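Local structure of nitroalkane oxidase (Podospora anserina, 3MKH) at residues A93-A98 with A171-G176; A119-G124 with P128-V133; W177-C182 with L227-T232. The protein oxidises nitroalkanes to aldehydes or ketones with FAD, releasing nitrite and turning molecular oxygen into hydrogen peroxide. All blocks are in the same frame, centred on the assembly; numbering follows the deposited sequence.

How the interactions relate
Interactions 1 and 2 touch FAD; interaction 3 lies at the surface, with the His229 side chain about 13 Å from the cofactor. Interaction 1 sets helix 90-109 against the loop 171-176, and interaction 2 joins the loop 119-124 to strand 130-133. Along the chain, interaction 2 falls between the two halves of interaction 1, and interaction 3 follows. Interactions 2 and 3 reach the same mixed sheet, their centres about 17 Å apart. Ser131 OG lies 2.8 Å from Thr172 O, probably a hydrogen bond between interactions 1 and 2. Segments 171-176 and 177-182 are consecutive parts of one loop, probably tied by backbone bonds from Gly181 N to Ala175 O and from Cys182 N to Cys174 O. That loop thus connects the buried flavin pocket with the surface ring pair.

Interaction 1. Residues A93-A98 with A171-G176; sequences ALTIFA and ATNCAG. With FAD (flavin-adenine dinucleotide), chain E.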
loop_
_atom_site.group_PDB
_atom_site.type_symbol
_atom_site.label_atom_id
_atom_site.label_comp_id
_atom_site.label_asym_id
_atom_site.label_seq_id
_atom_site.Cartn_x
_atom_site.Cartn_y
_atom_site.Cartn_z
ATOM N N ALA A 93 27.788 -12.594 5.723
ATOM C CA ALA A 93 27.090 -12.841 6.989
ATOM C C ALA A 93 26.215 -14.094 6.921
ATOM O O ALA A 93 26.206 -14.910 7.846
ATOM C CB ALA A 93 26.246 -11.634 7.390
ATOM N N LEU A 94 25.468 -14.246 5.833
ATOM C CA LEU A 94 24.488 -15.322 5.763
ATOM C C LEU A 94 25.163 -16.698 5.818
ATOM O O LEU A 94 24.635 -17.638 6.419
ATOM C CB LEU A 94 23.625 -15.189 4.502
ATOM C CG LEU A 94 22.487 -16.216 4.426
ATOM C CD1 LEU A 94 21.648 -16.151 5.694
ATOM C CD2 LEU A 94 21.628 -15.983 3.196
ATOM N N THR A 95 26.335 -16.820 5.200
ATOM C CA THR A 95 27.056 -18.097 5.242
ATOM C C THR A 95 27.338 -18.504 6.688
ATOM O O THR A 95 27.137 -19.662 7.076
ATOM C CB THR A 95 28.345 -18.035 4.419
ATOM O OG1 THR A 95 27.992 -17.881 3.042
ATOM C CG2 THR A 95 29.161 -19.315 4.568
ATOM N N ILE A 96 27.770 -17.536 7.486
ATOM C CA ILE A 96 27.982 -17.765 8.903
ATOM C C ILE A 96 26.685 -18.089 9.629
ATOM O O ILE A 96 26.609 -19.076 10.351
ATOM C CB ILE A 96 28.685 -16.565 9.557
ATOM C CG1 ILE A 96 30.058 -16.373 8.925
ATOM C CG2 ILE A 96 28.819 -16.773 11.055
ATOM C CD1 ILE A 96 30.750 -15.080 9.321
ATOM N N PHE A 97 25.660 -17.266 9.450
ATOM C CA PHE A 97 24.388 -17.514 10.130
ATOM C C PHE A 97 23.760 -18.849 9.731
ATOM O O PHE A 97 23.079 -19.498 10.533
ATOM C CB PHE A 97 23.404 -16.360 9.875
ATOM C CG PHE A 97 23.918 -15.024 10.331
ATOM C CD1 PHE A 97 24.820 -14.944 11.385
ATOM C CD2 PHE A 97 23.503 -13.851 9.717
ATOM C CE1 PHE A 97 25.303 -13.721 11.820
ATOM C CE2 PHE A 97 23.974 -12.626 10.141
ATOM C CZ PHE A 97 24.879 -12.554 11.199
ATOM N N ALA A 98 23.986 -19.262 8.487
ATOM C CA ALA A 98 23.413 -20.519 7.993
ATOM C C ALA A 98 23.976 -21.729 8.748
ATOM O O ALA A 98 23.279 -22.724 8.954
ATOM C CB ALA A 98 23.670 -20.659 6.488
ATOM N N ALA A 171 19.700 -25.292 0.188
ATOM C CA ALA A 171 20.137 -25.503 1.564
ATOM C C ALA A 171 21.541 -24.959 1.771
ATOM O O ALA A 171 22.551 -25.578 1.408
ATOM C CB ALA A 171 20.040 -26.962 1.953
ATOM N N THR A 172 21.587 -23.777 2.359
ATOM C CA THR A 172 22.818 -23.023 2.459
ATOM C C THR A 172 23.937 -23.823 3.131
ATOM O O THR A 172 23.744 -24.380 4.210
ATOM C CB THR A 172 22.562 -21.716 3.228
ATOM O OG1 THR A 172 21.517 -20.984 2.573
ATOM C CG2 THR A 172 23.813 -20.882 3.289
ATOM N N ASN A 173 25.098 -23.868 2.477
ATOM C CA ASN A 173 26.295 -24.546 2.986
ATOM C C ASN A 173 26.348 -26.066 2.774
ATOM O O ASN A 173 27.384 -26.673 3.039
ATOM C CB ASN A 173 26.502 -24.303 4.503
ATOM C CG ASN A 173 26.832 -22.865 4.859
ATOM O OD1 ASN A 173 26.744 -22.479 6.046
ATOM N ND2 ASN A 173 27.238 -22.074 3.880
ATOM N N CYS A 174 25.258 -26.694 2.324
ATOM C CA CYS A 174 25.191 -28.162 2.355
ATOM C C CYS A 174 26.307 -28.862 1.568
ATOM O O CYS A 174 26.670 -30.006 1.876
ATOM C CB CYS A 174 23.824 -28.671 1.877
ATOM S SG CYS A 174 23.519 -28.406 0.107
ATOM N N ALA A 175 26.864 -28.177 0.571
ATOM C CA ALA A 175 27.879 -28.811 -0.271
ATOM C C ALA A 175 29.321 -28.622 0.231
ATOM O O ALA A 175 30.249 -29.233 -0.297
ATOM C CB ALA A 175 27.730 -28.336 -1.729
ATOM N N GLY A 176 29.514 -27.790 1.257
ATOM C CA GLY A 176 30.845 -27.590 1.826
ATOM C C GLY A 176 31.739 -26.703 0.974
ATOM O O GLY A 176 31.345 -26.283 -0.114
HETATM P PA FAD E . 7.641 -23.310 -2.112
HETATM O O1A FAD E . 7.178 -24.666 -1.826
HETATM O O2A FAD E . 8.725 -23.116 -3.078
HETATM O O5B FAD E . 6.373 -22.436 -2.570
HETATM C C5B FAD E . 6.493 -21.443 -3.586
HETATM C C4B FAD E . 5.267 -20.514 -3.663
HETATM O O4B FAD E . 4.116 -21.287 -4.029
HETATM C C3B FAD E . 4.935 -19.904 -2.304
HETATM O O3B FAD E . 5.626 -18.664 -2.146
HETATM C C2B FAD E . 3.444 -19.647 -2.418
HETATM O O2B FAD E . 3.210 -18.393 -3.050
HETATM C C1B FAD E . 2.957 -20.782 -3.319
HETATM N N9A FAD E . 2.377 -21.852 -2.460
HETATM C C8A FAD E . 2.818 -23.102 -2.358
HETATM N N7A FAD E . 2.067 -23.775 -1.495
HETATM C C5A FAD E . 1.133 -22.946 -1.044
HETATM C C6A FAD E . 0.083 -23.079 -0.146
HETATM N N6A FAD E . -0.142 -24.236 0.464
HETATM N N1A FAD E . -0.701 -22.023 0.093
HETATM C C2A FAD E . -0.484 -20.869 -0.511
HETATM N N3A FAD E . 0.506 -20.709 -1.372
HETATM C C4A FAD E . 1.329 -21.723 -1.657
HETATM N N1 FAD E . 16.487 -23.933 2.603
HETATM C C2 FAD E . 16.979 -24.834 3.537
HETATM O O2 FAD E . 16.457 -25.934 3.646
HETATM N N3 FAD E . 18.055 -24.485 4.347
HETATM C C4 FAD E . 18.656 -23.235 4.225
HETATM O O4 FAD E . 19.609 -22.940 4.942
HETATM C C4X FAD E . 18.164 -22.334 3.289
HETATM N N5 FAD E . 18.738 -21.068 3.143
HETATM C C5X FAD E . 18.465 -20.325 1.990
HETATM C C6 FAD E . 19.256 -19.236 1.637
HETATM C C7 FAD E . 18.975 -18.513 0.484
HETATM C C7M FAD E . 19.837 -17.319 0.084
HETATM C C8 FAD E . 17.900 -18.880 -0.314
HETATM C C8M FAD E . 17.580 -18.094 -1.585
HETATM C C9 FAD E . 17.108 -19.961 0.044
HETATM C C9A FAD E . 17.391 -20.686 1.192
HETATM N N10 FAD E . 16.600 -21.777 1.549
HETATM C C10 FAD E . 17.084 -22.684 2.484
HETATM C "C1'" FAD E . 15.254 -21.972 0.960
HETATM C "C2'" FAD E . 14.195 -21.200 1.749
HETATM O "O2'" FAD E . 14.115 -21.704 3.078
HETATM C "C3'" FAD E . 12.807 -21.241 1.090
HETATM O "O3'" FAD E . 11.962 -20.327 1.774
HETATM C "C4'" FAD E . 12.144 -22.625 1.126
HETATM O "O4'" FAD E . 12.656 -23.445 0.085
HETATM C "C5'" FAD E . 10.626 -22.495 0.950
HETATM O "O5'" FAD E . 10.301 -21.760 -0.231
HETATM P P FAD E . 8.815 -21.244 -0.489
HETATM O O1P FAD E . 8.317 -20.645 0.754
HETATM O O2P FAD E . 8.798 -20.445 -1.714
HETATM O O3P FAD E . 8.029 -22.637 -0.705
#
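The FAD pocket of this acyl-CoA dehydrogenase fold has part of its wall here, where Ala98 of helix 90-109 meets Thr172 of the loop 171-176. Ala98 CB presses on Thr172 CG2 at 3.2 Å, tighter than usual van der Waals contact. The Thr172 side chain is split by its first torsion. OG1 stands beside the backbone N (chi1 -56°) and goes to the flavin, while the methyl goes to the helix. OG1 lies 2.8 Å from FAD N5. The backbone Thr172 N also gives a weak hydrogen bond to FAD O4, 3.4 Å long and bent to 142°. Leu94 adds an apolar touch from the helix, with CD2 3.8 Å from the flavin methyl C7M. Asn173 is the next residue of the loop. Its side chain packs against Thr95 and the Ala98 methyl, and the two side chains of Thr95 and Asn173 meet at a slant. Putting an alanine here would probably open a gap between loop and helix beside Thr95 and Ala98. The loop holds its shape by a type II turn, closed by Cys174 N to Ala171 O at 3.1 Å, and an overlapping type I turn ending at Gly176. Asn173 takes the positive phi of the type II turn. A hydroxyl next to N5 is a feature also found in acyl-CoA dehydrogenases. The hydroxyl and the weakly bonded Thr172 N put two polar groups beside the N5 and O4 edge, which probably helps to position the isoalloxazine and may polarise it.

Interaction 2. Residues A119-G124 with P128-V133; sequences APFLSG and PLASLV. With FAD (flavin-adenine dinucleotide), chain E.
One ring, that of Phe121, meets three residues in a row, Pro128, Leu129 and Ala130, each in a different way. Pro128 lies over one face. Its CB is 4.0 Å from the centroid of the Phe121 ring and 24° off the ring normal, a CH-pi contact displaced toward the rim. Leu129 comes to the edge instead, with its carbonyl O near the ring plane and 3.6 Å from Phe121 CZ. The methyl of Ala130 approaches obliquely, CB to Phe121 CZ at 3.8 Å. The ring gets there because CG stands beside the backbone N (chi1 -64°), which swings its end toward the strand. Pro128 also packs on the backbone before the ring, with CG 3.6 Å from Pro120 O. Leu122 N bonds to Ala119 O within the segment carrying Phe121. Farther along the strand, Leu132 O accepts a hydrogen bond of 2.7 Å from FAD N3. The packing thus lies at the start of a strand that binds the flavin. Ser131 and Val133 pair in parallel with strand 184-191, and the side chain of Asp183 accepts from Leu129 N. Phe121 reaches across to Leu184 of that strand and to Thr99 of helix 90-109, so its ring sits where the helical part of the chain meets the sheet.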
loop_
_atom_site.group_PDB
_atom_site.type_symbol
_atom_site.label_atom_id
_atom_site.label_comp_id
_atom_site.label_asym_id
_atom_site.label_seq_id
_atom_site.Cartn_x
_atom_site.Cartn_y
_atom_site.Cartn_z
ATOM N N ALA A 119 31.397 -31.701 18.235
ATOM C CA ALA A 119 32.783 -31.437 18.630
ATOM C C ALA A 119 33.564 -30.492 17.700
ATOM O O ALA A 119 34.255 -29.580 18.179
ATOM C CB ALA A 119 33.545 -32.744 18.829
ATOM N N PRO A 120 33.484 -30.716 16.376
ATOM C CA PRO A 120 34.248 -29.852 15.465
ATOM C C PRO A 120 33.864 -28.374 15.565
ATOM O O PRO A 120 34.677 -27.513 15.222
ATOM C CB PRO A 120 33.891 -30.404 14.082
ATOM C CG PRO A 120 33.555 -31.841 14.337
ATOM C CD PRO A 120 32.835 -31.827 15.662
ATOM N N PHE A 121 32.645 -28.086 16.013
ATOM C CA PHE A 121 32.133 -26.711 16.020
ATOM C C PHE A 121 32.438 -25.999 17.325
ATOM O O PHE A 121 32.111 -24.824 17.496
ATOM C CB PHE A 121 30.617 -26.712 15.778
ATOM C CG PHE A 121 30.229 -27.243 14.429
ATOM C CD1 PHE A 121 30.083 -26.382 13.349
ATOM C CD2 PHE A 121 30.041 -28.604 14.232
ATOM C CE1 PHE A 121 29.744 -26.862 12.090
ATOM C CE2 PHE A 121 29.696 -29.101 12.974
ATOM C CZ PHE A 121 29.555 -28.228 11.898
ATOM N N LEU A 122 33.055 -26.727 18.250
ATOM C CA LEU A 122 33.332 -26.203 19.588
ATOM C C LEU A 122 34.830 -25.975 19.838
ATOM O O LEU A 122 35.221 -25.500 20.910
ATOM C CB LEU A 122 32.758 -27.158 20.650
ATOM C CG LEU A 122 31.232 -27.130 20.766
ATOM C CD1 LEU A 122 30.651 -28.375 21.469
ATOM C CD2 LEU A 122 30.783 -25.850 21.453
ATOM N N SER A 123 35.662 -26.299 18.848
ATOM C CA SER A 123 37.113 -26.185 18.995
ATOM C C SER A 123 37.666 -24.750 18.910
ATOM O O SER A 123 38.770 -24.482 19.374
ATOM C CB SER A 123 37.802 -27.027 17.928
ATOM O OG SER A 123 37.590 -26.448 16.645
ATOM N N GLY A 124 36.919 -23.833 18.304
ATOM C CA GLY A 124 37.444 -22.500 18.044
ATOM C C GLY A 124 38.463 -22.451 16.910
ATOM O O GLY A 124 39.143 -21.441 16.713
ATOM N N PRO A 128 34.521 -25.340 10.041
ATOM C CA PRO A 128 33.457 -26.320 9.819
ATOM C C PRO A 128 32.149 -25.642 9.399
ATOM O O PRO A 128 31.824 -24.575 9.910
ATOM C CB PRO A 128 33.291 -26.982 11.191
ATOM C CG PRO A 128 33.734 -25.919 12.190
ATOM C CD PRO A 128 34.841 -25.166 11.474
ATOM N N LEU A 129 31.422 -26.273 8.487
ATOM C CA LEU A 129 30.150 -25.769 7.988
ATOM C C LEU A 129 29.040 -26.733 8.347
ATOM O O LEU A 129 29.226 -27.953 8.277
ATOM C CB LEU A 129 30.199 -25.655 6.464
ATOM C CG LEU A 129 31.027 -24.531 5.863
ATOM C CD1 LEU A 129 31.263 -24.822 4.386
ATOM C CD2 LEU A 129 30.304 -23.212 6.055
ATOM N N ALA A 130 27.889 -26.184 8.726
ATOM C CA ALA A 130 26.696 -26.971 9.007
ATOM C C ALA A 130 25.563 -26.442 8.137
ATOM O O ALA A 130 25.594 -25.286 7.709
ATOM C CB ALA A 130 26.309 -26.900 10.514
ATOM N N SER A 131 24.575 -27.286 7.876
ATOM C CA SER A 131 23.472 -26.939 6.988
ATOM C C SER A 131 22.187 -27.587 7.470
ATOM O O SER A 131 22.195 -28.739 7.889
ATOM C CB SER A 131 23.774 -27.417 5.565
ATOM O OG SER A 131 22.765 -27.005 4.659
ATOM N N LEU A 132 21.091 -26.833 7.436
ATOM C CA LEU A 132 19.763 -27.403 7.661
ATOM C C LEU A 132 19.197 -27.704 6.278
ATOM O O LEU A 132 18.876 -26.795 5.489
ATOM C CB LEU A 132 18.872 -26.442 8.460
ATOM C CG LEU A 132 17.376 -26.767 8.656
ATOM C CD1 LEU A 132 17.123 -28.236 8.867
ATOM C CD2 LEU A 132 16.808 -25.970 9.821
ATOM N N VAL A 133 19.148 -28.987 5.957
ATOM C CA VAL A 133 18.890 -29.415 4.595
ATOM C C VAL A 133 17.439 -29.851 4.497
ATOM O O VAL A 133 17.103 -31.020 4.692
ATOM C CB VAL A 133 19.829 -30.539 4.169
ATOM C CG1 VAL A 133 19.661 -30.836 2.673
ATOM C CG2 VAL A 133 21.276 -30.160 4.484
HETATM P PA FAD E . 7.641 -23.310 -2.112
HETATM O O1A FAD E . 7.178 -24.666 -1.826
HETATM O O2A FAD E . 8.725 -23.116 -3.078
HETATM O O5B FAD E . 6.373 -22.436 -2.570
HETATM C C5B FAD E . 6.493 -21.443 -3.586
HETATM C C4B FAD E . 5.267 -20.514 -3.663
HETATM O O4B FAD E . 4.116 -21.287 -4.029
HETATM C C3B FAD E . 4.935 -19.904 -2.304
HETATM O O3B FAD E . 5.626 -18.664 -2.146
HETATM C C2B FAD E . 3.444 -19.647 -2.418
HETATM O O2B FAD E . 3.210 -18.393 -3.050
HETATM C C1B FAD E . 2.957 -20.782 -3.319
HETATM N N9A FAD E . 2.377 -21.852 -2.460
HETATM C C8A FAD E . 2.818 -23.102 -2.358
HETATM N N7A FAD E . 2.067 -23.775 -1.495
HETATM C C5A FAD E . 1.133 -22.946 -1.044
HETATM C C6A FAD E . 0.083 -23.079 -0.146
HETATM N N6A FAD E . -0.142 -24.236 0.464
HETATM N N1A FAD E . -0.701 -22.023 0.093
HETATM C C2A FAD E . -0.484 -20.869 -0.511
HETATM N N3A FAD E . 0.506 -20.709 -1.372
HETATM C C4A FAD E . 1.329 -21.723 -1.657
HETATM N N1 FAD E . 16.487 -23.933 2.603
HETATM C C2 FAD E . 16.979 -24.834 3.537
HETATM O O2 FAD E . 16.457 -25.934 3.646
HETATM N N3 FAD E . 18.055 -24.485 4.347
HETATM C C4 FAD E . 18.656 -23.235 4.225
HETATM O O4 FAD E . 19.609 -22.940 4.942
HETATM C C4X FAD E . 18.164 -22.334 3.289
HETATM N N5 FAD E . 18.738 -21.068 3.143
HETATM C C5X FAD E . 18.465 -20.325 1.990
HETATM C C6 FAD E . 19.256 -19.236 1.637
HETATM C C7 FAD E . 18.975 -18.513 0.484
HETATM C C7M FAD E . 19.837 -17.319 0.084
HETATM C C8 FAD E . 17.900 -18.880 -0.314
HETATM C C8M FAD E . 17.580 -18.094 -1.585
HETATM C C9 FAD E . 17.108 -19.961 0.044
HETATM C C9A FAD E . 17.391 -20.686 1.192
HETATM N N10 FAD E . 16.600 -21.777 1.549
HETATM C C10 FAD E . 17.084 -22.684 2.484
HETATM C "C1'" FAD E . 15.254 -21.972 0.960
HETATM C "C2'" FAD E . 14.195 -21.200 1.749
HETATM O "O2'" FAD E . 14.115 -21.704 3.078
HETATM C "C3'" FAD E . 12.807 -21.241 1.090
HETATM O "O3'" FAD E . 11.962 -20.327 1.774
HETATM C "C4'" FAD E . 12.144 -22.625 1.126
HETATM O "O4'" FAD E . 12.656 -23.445 0.085
HETATM C "C5'" FAD E . 10.626 -22.495 0.950
HETATM O "O5'" FAD E . 10.301 -21.760 -0.231
HETATM P P FAD E . 8.815 -21.244 -0.489
HETATM O O1P FAD E . 8.317 -20.645 0.754
HETATM O O2P FAD E . 8.798 -20.445 -1.714
HETATM O O3P FAD E . 8.029 -22.637 -0.705
#

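Interaction 3. Residues W177-C182 with L227-T232; sequences WDFKGC and LRHVAT
Phe179 and His229 both hold CG beside the backbone N, opposite the carbonyl carbon (chi1 -58° and -67°), and both side chains extend toward each other from their loops. The backbones stay well apart, with the CA atoms of Phe179 and His229 9.9 Å from each other. The rings do the touching. The edge of His229 points at the face of Phe179 in a T-shaped, edge-to-face pair, with centroids 4.5 Å apart and planes at 68°. The His229 CE1 atom stands 3.4 Å above the Phe179 ring plane, over its centre. Its closest ring carbon is Phe179 CE1 at 3.6 Å. His229 NE2 is farther off, 4.2 Å from Phe179 CD2. The pair lies at the surface and bridges two loops of the beta domain. One runs between strands 161-168 and 184-191, and the other leaves strand 224-228. The first is shaped by an Asx turn: Asp178 OD1 accepts from Lys180 N at 3.0 Å, met from above the carboxylate plane, while Asp178 OD2 makes a salt bridge to Arg213. Phe179 sits inside this turn with a positive phi. The second loop follows a classic beta bulge formed by Leu227 and Arg228. Pro41 of helix 41-45 touches both side chains of the aromatic pair. Arg228, the residue before His229, makes a salt bridge to Asp380 of the second subunit, and Ala231 has backbone hydrogen bonds to that subunit.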
loop_
_atom_site.group_PDB
_atom_site.type_symbol
_atom_site.label_atom_id
_atom_site.label_comp_id
_atom_site.label_asym_id
_atom_site.label_seq_id
_atom_site.Cartn_x
_atom_site.Cartn_y
_atom_site.Cartn_z
ATOM N N TRP A 177 32.949 -26.422 1.458
ATOM C CA TRP A 177 33.858 -25.523 0.751
ATOM C C TRP A 177 34.308 -26.072 -0.602
ATOM O O TRP A 177 34.568 -25.302 -1.534
ATOM C CB TRP A 177 35.089 -25.216 1.603
ATOM C CG TRP A 177 34.772 -24.504 2.872
ATOM C CD1 TRP A 177 34.927 -24.991 4.144
ATOM C CD2 TRP A 177 34.248 -23.176 3.010
ATOM N NE1 TRP A 177 34.538 -24.046 5.061
ATOM C CE2 TRP A 177 34.112 -22.926 4.396
ATOM C CE3 TRP A 177 33.887 -22.173 2.099
ATOM C CZ2 TRP A 177 33.621 -21.722 4.893
ATOM C CZ3 TRP A 177 33.393 -20.966 2.597
ATOM C CH2 TRP A 177 33.275 -20.750 3.985
ATOM N N ASP A 178 34.398 -27.398 -0.700
ATOM C CA ASP A 178 34.932 -28.044 -1.897
ATOM C C ASP A 178 33.820 -28.728 -2.703
ATOM O O ASP A 178 34.090 -29.464 -3.657
ATOM C CB ASP A 178 36.061 -29.023 -1.542
ATOM C CG ASP A 178 35.579 -30.242 -0.774
ATOM O OD1 ASP A 178 34.367 -30.336 -0.455
ATOM O OD2 ASP A 178 36.430 -31.113 -0.481
ATOM N N PHE A 179 32.572 -28.496 -2.292
ATOM C CA PHE A 179 31.412 -28.993 -3.014
ATOM C C PHE A 179 31.236 -30.511 -2.953
ATOM O O PHE A 179 30.483 -31.083 -3.728
ATOM C CB PHE A 179 31.444 -28.488 -4.464
ATOM C CG PHE A 179 31.470 -26.990 -4.556
ATOM C CD1 PHE A 179 30.596 -26.233 -3.789
ATOM C CD2 PHE A 179 32.369 -26.339 -5.380
ATOM C CE1 PHE A 179 30.622 -24.851 -3.852
ATOM C CE2 PHE A 179 32.393 -24.955 -5.451
ATOM C CZ PHE A 179 31.513 -24.217 -4.679
ATOM N N LYS A 180 31.900 -31.161 -2.014
ATOM C CA LYS A 180 31.720 -32.597 -1.864
ATOM C C LYS A 180 31.017 -32.952 -0.552
ATOM O O LYS A 180 31.050 -34.101 -0.109
ATOM C CB LYS A 180 33.067 -33.321 -1.994
ATOM C CG LYS A 180 33.665 -33.228 -3.399
ATOM C CD LYS A 180 34.948 -34.054 -3.495
ATOM C CE LYS A 180 35.651 -33.844 -4.833
ATOM N NZ LYS A 180 34.717 -33.978 -5.994
ATOM N N GLY A 181 30.393 -31.952 0.069
ATOM C CA GLY A 181 29.600 -32.169 1.268
ATOM C C GLY A 181 30.133 -31.446 2.488
ATOM O O GLY A 181 31.331 -31.479 2.792
ATOM N N CYS A 182 29.241 -30.778 3.204
ATOM C CA CYS A 182 29.680 -30.007 4.363
ATOM C C CYS A 182 29.987 -30.931 5.555
ATOM O O CYS A 182 29.741 -32.139 5.496
ATOM C CB CYS A 182 28.625 -28.957 4.732
ATOM S SG CYS A 182 27.120 -29.650 5.485
ATOM N N LEU A 227 24.433 -30.877 -8.494
ATOM C CA LEU A 227 23.843 -30.954 -9.825
ATOM C C LEU A 227 23.921 -29.607 -10.534
ATOM O O LEU A 227 24.211 -29.553 -11.721
ATOM C CB LEU A 227 22.384 -31.413 -9.756
ATOM C CG LEU A 227 22.130 -32.802 -9.146
ATOM C CD1 LEU A 227 20.645 -33.117 -9.177
ATOM C CD2 LEU A 227 22.929 -33.865 -9.906
ATOM N N ARG A 228 23.629 -28.526 -9.807
ATOM C CA ARG A 228 23.673 -27.193 -10.401
ATOM C C ARG A 228 23.914 -26.146 -9.343
ATOM O O ARG A 228 23.233 -26.132 -8.302
ATOM C CB ARG A 228 22.375 -26.875 -11.163
ATOM C CG ARG A 228 22.313 -25.444 -11.679
ATOM C CD ARG A 228 21.098 -25.199 -12.575
ATOM N NE ARG A 228 19.827 -25.174 -11.848
ATOM C CZ ARG A 228 19.203 -24.060 -11.463
ATOM N NH1 ARG A 228 19.738 -22.874 -11.712
ATOM N NH2 ARG A 228 18.045 -24.133 -10.819
ATOM N N HIS A 229 24.898 -25.285 -9.597
ATOM C CA HIS A 229 25.097 -24.097 -8.777
ATOM C C HIS A 229 24.058 -23.071 -9.206
ATOM O O HIS A 229 23.889 -22.816 -10.401
ATOM C CB HIS A 229 26.506 -23.513 -8.966
ATOM C CG HIS A 229 27.605 -24.392 -8.446
ATOM N ND1 HIS A 229 27.917 -24.484 -7.104
ATOM C CD2 HIS A 229 28.475 -25.209 -9.091
ATOM C CE1 HIS A 229 28.923 -25.327 -6.945
ATOM N NE2 HIS A 229 29.278 -25.787 -8.137
ATOM N N VAL A 230 23.386 -22.464 -8.231
ATOM C CA VAL A 230 22.300 -21.524 -8.498
ATOM C C VAL A 230 22.813 -20.091 -8.381
ATOM O O VAL A 230 23.288 -19.673 -7.322
ATOM C CB VAL A 230 21.132 -21.723 -7.490
ATOM C CG1 VAL A 230 19.939 -20.828 -7.846
ATOM C CG2 VAL A 230 20.708 -23.199 -7.437
ATOM N N ALA A 231 22.716 -19.345 -9.473
ATOM C CA ALA A 231 23.103 -17.939 -9.500
ATOM C C ALA A 231 21.924 -17.092 -8.993
ATOM O O ALA A 231 20.778 -17.300 -9.395
ATOM C CB ALA A 231 23.499 -17.530 -10.925
ATOM N N THR A 232 22.219 -16.140 -8.112
ATOM C CA THR A 232 21.192 -15.366 -7.415
ATOM C C THR A 232 21.539 -13.871 -7.542
ATOM O O THR A 232 22.709 -13.523 -7.685
ATOM C CB THR A 232 21.098 -15.807 -5.892
ATOM O OG1 THR A 232 22.356 -15.596 -5.240
ATOM C CG2 THR A 232 20.755 -17.297 -5.766
#